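Local coordinates for protein UDP-glucose:anthocyanidin 3-O-glucosyltransferase (PDB 4REL) that is a plant glycosyltransferase of the GT-B fold that binds 3,5,7-trihydroxy-2-(4-hydroxyphenyl)-4H-chromen-4-one in a pocket, at residues A[137-149]-A[218-230]. Residues are numbered along the deposited sequence; the frame is centred on the assembly and turned at random.
Sequences NVSCSLSLYFNID and DPPLFVKYMRSKL. With KMP (3,5,7-trihydroxy-2-(4-hydroxyphenyl)-4H-chromen-4-one), chain B.
The Phe222 ring lies against Cys140 where helix 220-229 meets the helical turns after strand 131-135, in the seven-stranded Rossmann-like domain of this GT-B fold. Cys140 CA lies over one face, 4.1 Å from the ring centroid, with Cys140 SG farther above the ring in a sulfur-aromatic contact. Phe222 CG stands opposite its own backbone N (chi1 157°), which carries the ring across to 137-149; in the modelled one of its two conformers, Ser143 OG sits in plane at the ring edge, a tentative contact.

Phe146 reaches back the other way. Lys229 CB covers a face of its ring, the lysine chain running antiparallel to the phenylalanine side chain, while Met226, bent at chi2 and chi3, brings CE obliquely to within 3.7 Å of Phe146 CE2. Leu230 CD2 touches CZ of the same ring.

Two side-chain hydrogen bonds cross the contact. In one, Ser139 OG donates to Asp218 OD1 at 2.6 Å, on the syn side but 19° out of the carboxylate plane; Tyr235 OH of strand 233-235 bonds OD2, so each carboxylate oxygen has a partner. In the other, Asn147 ND2 gives a hydrogen bond to Tyr225 OH (3.0 Å, 150° at the hydrogen).

Outward from this seam, Asn137 and Tyr145 line the KMP pocket: Asn137 ND2 comes within 2.9 Å of KMP O13. Asp367 bonds Val138 N and Ser141 OG near that end. Back at Asn147, the amide is steadied by its second ND2 bond, 3.0 Å to Ser143 O, which Phe146 N reaches from the opposite face of the carbonyl.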
loop_
_atom_site.group_PDB
_atom_site.type_symbol
_atom_site.label_atom_id
_atom_site.label_comp_id
_atom_site.label_asym_id
_atom_site.label_seq_id
_atom_site.Cartn_x
_atom_site.Cartn_y
_atom_site.Cartn_z
ATOM N N ASN A 137 4.453 -0.827 -1.676
ATOM C CA ASN A 137 3.461 -1.131 -2.700
ATOM C C ASN A 137 3.254 -2.623 -2.805
ATOM O O ASN A 137 3.714 -3.374 -1.944
ATOM C CB ASN A 137 3.936 -0.539 -4.017
ATOM C CG ASN A 137 4.617 0.790 -3.800
ATOM O OD1 ASN A 137 5.828 0.944 -4.022
ATOM N ND2 ASN A 137 3.854 1.745 -3.281
ATOM N N VAL A 138 2.540 -3.062 -3.832
ATOM C CA VAL A 138 2.365 -4.487 -4.032
ATOM C C VAL A 138 3.741 -5.095 -4.261
ATOM O O VAL A 138 4.481 -4.670 -5.148
ATOM C CB VAL A 138 1.398 -4.771 -5.199
ATOM C CG1 VAL A 138 1.192 -6.275 -5.370
ATOM C CG2 VAL A 138 0.070 -4.091 -4.915
ATOM N N SER A 139 4.102 -6.059 -3.421
ATOM C CA SER A 139 5.435 -6.656 -3.469
ATOM C C SER A 139 5.793 -7.130 -4.879
ATOM O O SER A 139 6.851 -6.791 -5.408
ATOM C CB SER A 139 5.517 -7.830 -2.486
ATOM O OG SER A 139 4.510 -8.790 -2.775
ATOM N N CYS A 140 4.884 -7.876 -5.500
ATOM C CA CYS A 140 5.129 -8.451 -6.824
ATOM C C CYS A 140 5.408 -7.437 -7.938
ATOM O O CYS A 140 6.062 -7.767 -8.928
ATOM C CB CYS A 140 3.985 -9.400 -7.227
ATOM S SG CYS A 140 3.899 -10.868 -6.174
ATOM N N SER A 141 4.946 -6.202 -7.779
ATOM C CA SER A 141 5.115 -5.231 -8.853
ATOM C C SER A 141 6.577 -4.825 -9.033
ATOM O O SER A 141 6.930 -4.248 -10.046
ATOM C CB SER A 141 4.212 -4.008 -8.652
ATOM O OG SER A 141 4.673 -3.223 -7.580
ATOM N N LEU A 142 7.436 -5.147 -8.061
ATOM C CA LEU A 142 8.875 -4.870 -8.200
ATOM C C LEU A 142 9.450 -5.420 -9.503
ATOM O O LEU A 142 10.313 -4.795 -10.127
ATOM C CB LEU A 142 9.665 -5.466 -7.026
ATOM C CG LEU A 142 9.702 -4.643 -5.745
ATOM C CD1 LEU A 142 10.287 -5.486 -4.626
ATOM C CD2 LEU A 142 10.530 -3.392 -5.986
ATOM N N SER A 143 8.964 -6.586 -9.915
ATOM C CA SER A 143 9.498 -7.253 -11.099
ATOM C C SER A 143 9.273 -6.475 -12.382
ATOM O O SER A 143 10.096 -6.523 -13.296
ATOM C CB SER A 143 8.920 -8.660 -11.223
ATOM O OG SER A 143 9.569 -9.516 -10.315
ATOM N N LEU A 144 8.158 -5.754 -12.441
ATOM C CA LEU A 144 7.792 -5.003 -13.636
ATOM C C LEU A 144 8.886 -4.041 -14.083
ATOM O O LEU A 144 9.163 -3.911 -15.277
ATOM C CB LEU A 144 6.504 -4.213 -13.391
ATOM C CG LEU A 144 5.302 -5.006 -12.892
ATOM C CD1 LEU A 144 4.151 -4.057 -12.580
ATOM C CD2 LEU A 144 4.892 -6.020 -13.938
ATOM N N TYR A 145 9.516 -3.377 -13.116
ATOM C CA TYR A 145 10.442 -2.290 -13.417
ATOM C C TYR A 145 11.778 -2.757 -13.990
ATOM O O TYR A 145 12.553 -1.954 -14.505
ATOM C CB TYR A 145 10.588 -1.385 -12.181
ATOM C CG TYR A 145 9.234 -0.815 -11.836
ATOM C CD1 TYR A 145 8.678 0.183 -12.617
ATOM C CD2 TYR A 145 8.475 -1.342 -10.798
ATOM C CE1 TYR A 145 7.418 0.683 -12.354
ATOM C CE2 TYR A 145 7.209 -0.842 -10.519
ATOM C CZ TYR A 145 6.693 0.172 -11.302
ATOM O OH TYR A 145 5.438 0.679 -11.050
ATOM N N PHE A 146 12.018 -4.062 -13.937
ATOM C CA PHE A 146 13.194 -4.651 -14.568
ATOM C C PHE A 146 12.901 -5.239 -15.940
ATOM O O PHE A 146 13.783 -5.838 -16.569
ATOM C CB PHE A 146 13.787 -5.715 -13.653
ATOM C CG PHE A 146 14.364 -5.150 -12.393
ATOM C CD1 PHE A 146 15.716 -4.856 -12.314
ATOM C CD2 PHE A 146 13.553 -4.887 -11.297
ATOM C CE1 PHE A 146 16.260 -4.321 -11.158
ATOM C CE2 PHE A 146 14.090 -4.345 -10.140
ATOM C CZ PHE A 146 15.442 -4.067 -10.072
ATOM N N ASN A 147 11.678 -5.032 -16.421
ATOM C CA ASN A 147 11.236 -5.652 -17.668
ATOM C C ASN A 147 10.335 -4.731 -18.483
ATOM O O ASN A 147 9.434 -5.195 -19.167
ATOM C CB ASN A 147 10.508 -6.974 -17.380
ATOM C CG ASN A 147 11.418 -8.018 -16.759
ATOM O OD1 ASN A 147 12.136 -8.736 -17.463
ATOM N ND2 ASN A 147 11.391 -8.112 -15.436
ATOM N N ILE A 148 10.594 -3.426 -18.419
ATOM C CA ILE A 148 9.716 -2.453 -19.068
ATOM C C ILE A 148 9.615 -2.667 -20.583
ATOM O O ILE A 148 8.513 -2.645 -21.145
ATOM C CB ILE A 148 10.150 -1.003 -18.757
ATOM C CG1 ILE A 148 10.087 -0.755 -17.251
ATOM C CG2 ILE A 148 9.278 0.003 -19.517
ATOM C CD1 ILE A 148 10.831 0.474 -16.800
ATOM N N ASP A 149 10.747 -2.897 -21.247
ATOM C CA ASP A 149 10.715 -3.069 -22.703
ATOM C C ASP A 149 9.919 -4.307 -23.123
ATOM O O ASP A 149 9.136 -4.251 -24.073
ATOM C CB ASP A 149 12.132 -3.087 -23.282
ATOM C CG ASP A 149 12.850 -1.761 -23.098
ATOM O OD1 ASP A 149 12.176 -0.756 -22.794
ATOM O OD2 ASP A 149 14.085 -1.720 -23.263
ATOM N N ASP A 218 4.887 -14.326 -1.022
ATOM C CA ASP A 218 5.310 -14.039 -2.389
ATOM C C ASP A 218 5.763 -15.331 -3.058
ATOM O O ASP A 218 6.271 -16.234 -2.389
ATOM C CB ASP A 218 6.452 -13.010 -2.403
ATOM C CG ASP A 218 5.966 -11.586 -2.216
ATOM O OD1 ASP A 218 4.742 -11.343 -2.347
ATOM O OD2 ASP A 218 6.808 -10.701 -1.936
ATOM N N PRO A 219 5.583 -15.430 -4.385
ATOM C CA PRO A 219 6.059 -16.634 -5.076
ATOM C C PRO A 219 7.565 -16.762 -4.900
ATOM O O PRO A 219 8.278 -15.777 -5.120
ATOM C CB PRO A 219 5.721 -16.355 -6.536
ATOM C CG PRO A 219 4.569 -15.373 -6.473
ATOM C CD PRO A 219 4.879 -14.505 -5.292
ATOM N N PRO A 220 8.042 -17.937 -4.455
ATOM C CA PRO A 220 9.472 -18.127 -4.178
ATOM C C PRO A 220 10.375 -17.789 -5.372
ATOM O O PRO A 220 11.474 -17.265 -5.168
ATOM C CB PRO A 220 9.565 -19.615 -3.828
ATOM C CG PRO A 220 8.211 -19.959 -3.302
ATOM C CD PRO A 220 7.236 -19.110 -4.070
ATOM N N LEU A 221 9.928 -18.075 -6.595
ATOM C CA LEU A 221 10.710 -17.715 -7.783
ATOM C C LEU A 221 10.803 -16.209 -7.995
ATOM O O LEU A 221 11.833 -15.704 -8.439
ATOM C CB LEU A 221 10.142 -18.372 -9.044
ATOM C CG LEU A 221 10.847 -19.644 -9.497
ATOM C CD1 LEU A 221 10.784 -20.713 -8.417
ATOM C CD2 LEU A 221 10.244 -20.146 -10.802
ATOM N N PHE A 222 9.718 -15.492 -7.703
ATOM C CA PHE A 222 9.771 -14.040 -7.739
ATOM C C PHE A 222 10.801 -13.537 -6.730
ATOM O O PHE A 222 11.578 -12.623 -7.028
ATOM C CB PHE A 222 8.393 -13.414 -7.464
ATOM C CG PHE A 222 8.468 -12.009 -6.951
ATOM C CD1 PHE A 222 8.664 -10.945 -7.817
ATOM C CD2 PHE A 222 8.351 -11.746 -5.588
ATOM C CE1 PHE A 222 8.750 -9.632 -7.323
ATOM C CE2 PHE A 222 8.434 -10.453 -5.102
ATOM C CZ PHE A 222 8.635 -9.398 -5.971
ATOM N N VAL A 223 10.810 -14.128 -5.536
ATOM C CA VAL A 223 11.722 -13.678 -4.497
ATOM C C VAL A 223 13.150 -13.926 -4.954
ATOM O O VAL A 223 13.995 -13.040 -4.838
ATOM C CB VAL A 223 11.452 -14.372 -3.149
ATOM C CG1 VAL A 223 12.505 -13.978 -2.120
ATOM C CG2 VAL A 223 10.047 -14.024 -2.647
ATOM N N LYS A 224 13.406 -15.114 -5.506
ATOM C CA LYS A 224 14.738 -15.429 -6.030
ATOM C C LYS A 224 15.132 -14.487 -7.156
ATOM O O LYS A 224 16.260 -14.012 -7.200
ATOM C CB LYS A 224 14.828 -16.879 -6.512
ATOM C CG LYS A 224 14.909 -17.885 -5.388
ATOM C CD LYS A 224 15.216 -19.272 -5.932
ATOM C CE LYS A 224 15.441 -20.262 -4.800
ATOM N NZ LYS A 224 15.857 -21.598 -5.308
ATOM N N TYR A 225 14.199 -14.214 -8.060
ATOM C CA TYR A 225 14.464 -13.268 -9.138
ATOM C C TYR A 225 14.877 -11.894 -8.597
ATOM O O TYR A 225 15.857 -11.305 -9.059
ATOM C CB TYR A 225 13.247 -13.146 -10.065
ATOM C CG TYR A 225 13.416 -12.141 -11.184
ATOM C CD1 TYR A 225 14.153 -12.455 -12.319
ATOM C CD2 TYR A 225 12.824 -10.885 -11.111
ATOM C CE1 TYR A 225 14.297 -11.541 -13.352
ATOM C CE2 TYR A 225 12.965 -9.962 -12.139
ATOM C CZ TYR A 225 13.703 -10.299 -13.251
ATOM O OH TYR A 225 13.846 -9.402 -14.274
ATOM N N MET A 226 14.150 -11.381 -7.612
ATOM C CA MET A 226 14.489 -10.067 -7.092
ATOM C C MET A 226 15.821 -10.079 -6.362
ATOM O O MET A 226 16.558 -9.107 -6.415
ATOM C CB MET A 226 13.380 -9.505 -6.202
ATOM C CG MET A 226 12.104 -9.178 -6.960
ATOM S SD MET A 226 12.371 -8.045 -8.352
ATOM C CE MET A 226 13.361 -6.807 -7.525
ATOM N N ARG A 227 16.142 -11.180 -5.687
ATOM C CA ARG A 227 17.435 -11.274 -5.010
ATOM C C ARG A 227 18.573 -11.187 -6.019
ATOM O O ARG A 227 19.644 -10.664 -5.717
ATOM C CB ARG A 227 17.553 -12.565 -4.194
ATOM C CG ARG A 227 16.609 -12.624 -3.013
ATOM C CD ARG A 227 16.970 -13.739 -2.040
ATOM N NE ARG A 227 15.892 -13.961 -1.082
ATOM C CZ ARG A 227 15.634 -13.168 -0.045
ATOM N NH1 ARG A 227 16.393 -12.102 0.192
ATOM N NH2 ARG A 227 14.627 -13.453 0.767
ATOM N N SER A 228 18.331 -11.699 -7.219
ATOM C CA SER A 228 19.351 -11.693 -8.263
ATOM C C SER A 228 19.555 -10.297 -8.858
ATOM O O SER A 228 20.548 -10.041 -9.536
ATOM C CB SER A 228 18.996 -12.681 -9.374
ATOM O OG SER A 228 18.050 -12.122 -10.260
ATOM N N LYS A 229 18.619 -9.393 -8.596
ATOM C CA LYS A 229 18.690 -8.041 -9.151
ATOM C C LYS A 229 19.195 -7.005 -8.160
ATOM O O LYS A 229 19.613 -5.919 -8.562
ATOM C CB LYS A 229 17.310 -7.599 -9.646
ATOM C CG LYS A 229 16.776 -8.434 -10.811
ATOM C CD LYS A 229 17.611 -8.223 -12.076
ATOM C CE LYS A 229 17.040 -9.004 -13.252
ATOM N NZ LYS A 229 17.667 -8.608 -14.555
ATOM N N LEU A 230 19.127 -7.328 -6.874
ATOM C CA LEU A 230 19.367 -6.337 -5.822
ATOM C C LEU A 230 20.564 -6.694 -4.955
ATOM O O LEU A 230 20.958 -7.858 -4.880
ATOM C CB LEU A 230 18.113 -6.188 -4.948
ATOM C CG LEU A 230 16.813 -5.835 -5.685
ATOM C CD1 LEU A 230 15.605 -6.015 -4.760
ATOM C CD2 LEU A 230 16.846 -4.420 -6.270
HETATM C C1 KMP B . 2.268 2.051 -9.890
HETATM C C2 KMP B . 2.278 1.955 -8.509
HETATM C C3 KMP B . 1.766 3.090 -7.712
HETATM C C4 KMP B . 1.254 4.288 -8.408
HETATM C C5 KMP B . 1.290 4.292 -9.797
HETATM C C6 KMP B . 1.784 3.199 -10.514
HETATM C C9 KMP B . 1.749 3.043 -6.231
HETATM C C10 KMP B . 1.221 4.225 -5.513
HETATM C C11 KMP B . 0.730 5.394 -6.314
HETATM C C14 KMP B . 0.177 6.626 -5.671
HETATM C C15 KMP B . 0.326 6.886 -4.310
HETATM C C16 KMP B . -0.203 8.038 -3.749
HETATM C C17 KMP B . -0.890 8.942 -4.545
HETATM C C18 KMP B . -1.042 8.694 -5.903
HETATM C C19 KMP B . -0.507 7.541 -6.462
HETATM O O12 KMP B . 0.769 5.360 -7.695
HETATM O O13 KMP B . 2.173 2.033 -5.621
HETATM O O24 KMP B . -1.412 10.071 -3.987
HETATM O O27 KMP B . 1.191 4.190 -4.152
HETATM O O29 KMP B . 1.794 3.259 -11.874
HETATM O O30 KMP B . 2.748 0.843 -7.878
HETATM O O HOH W 1 16.753 -5.692 -16.104
#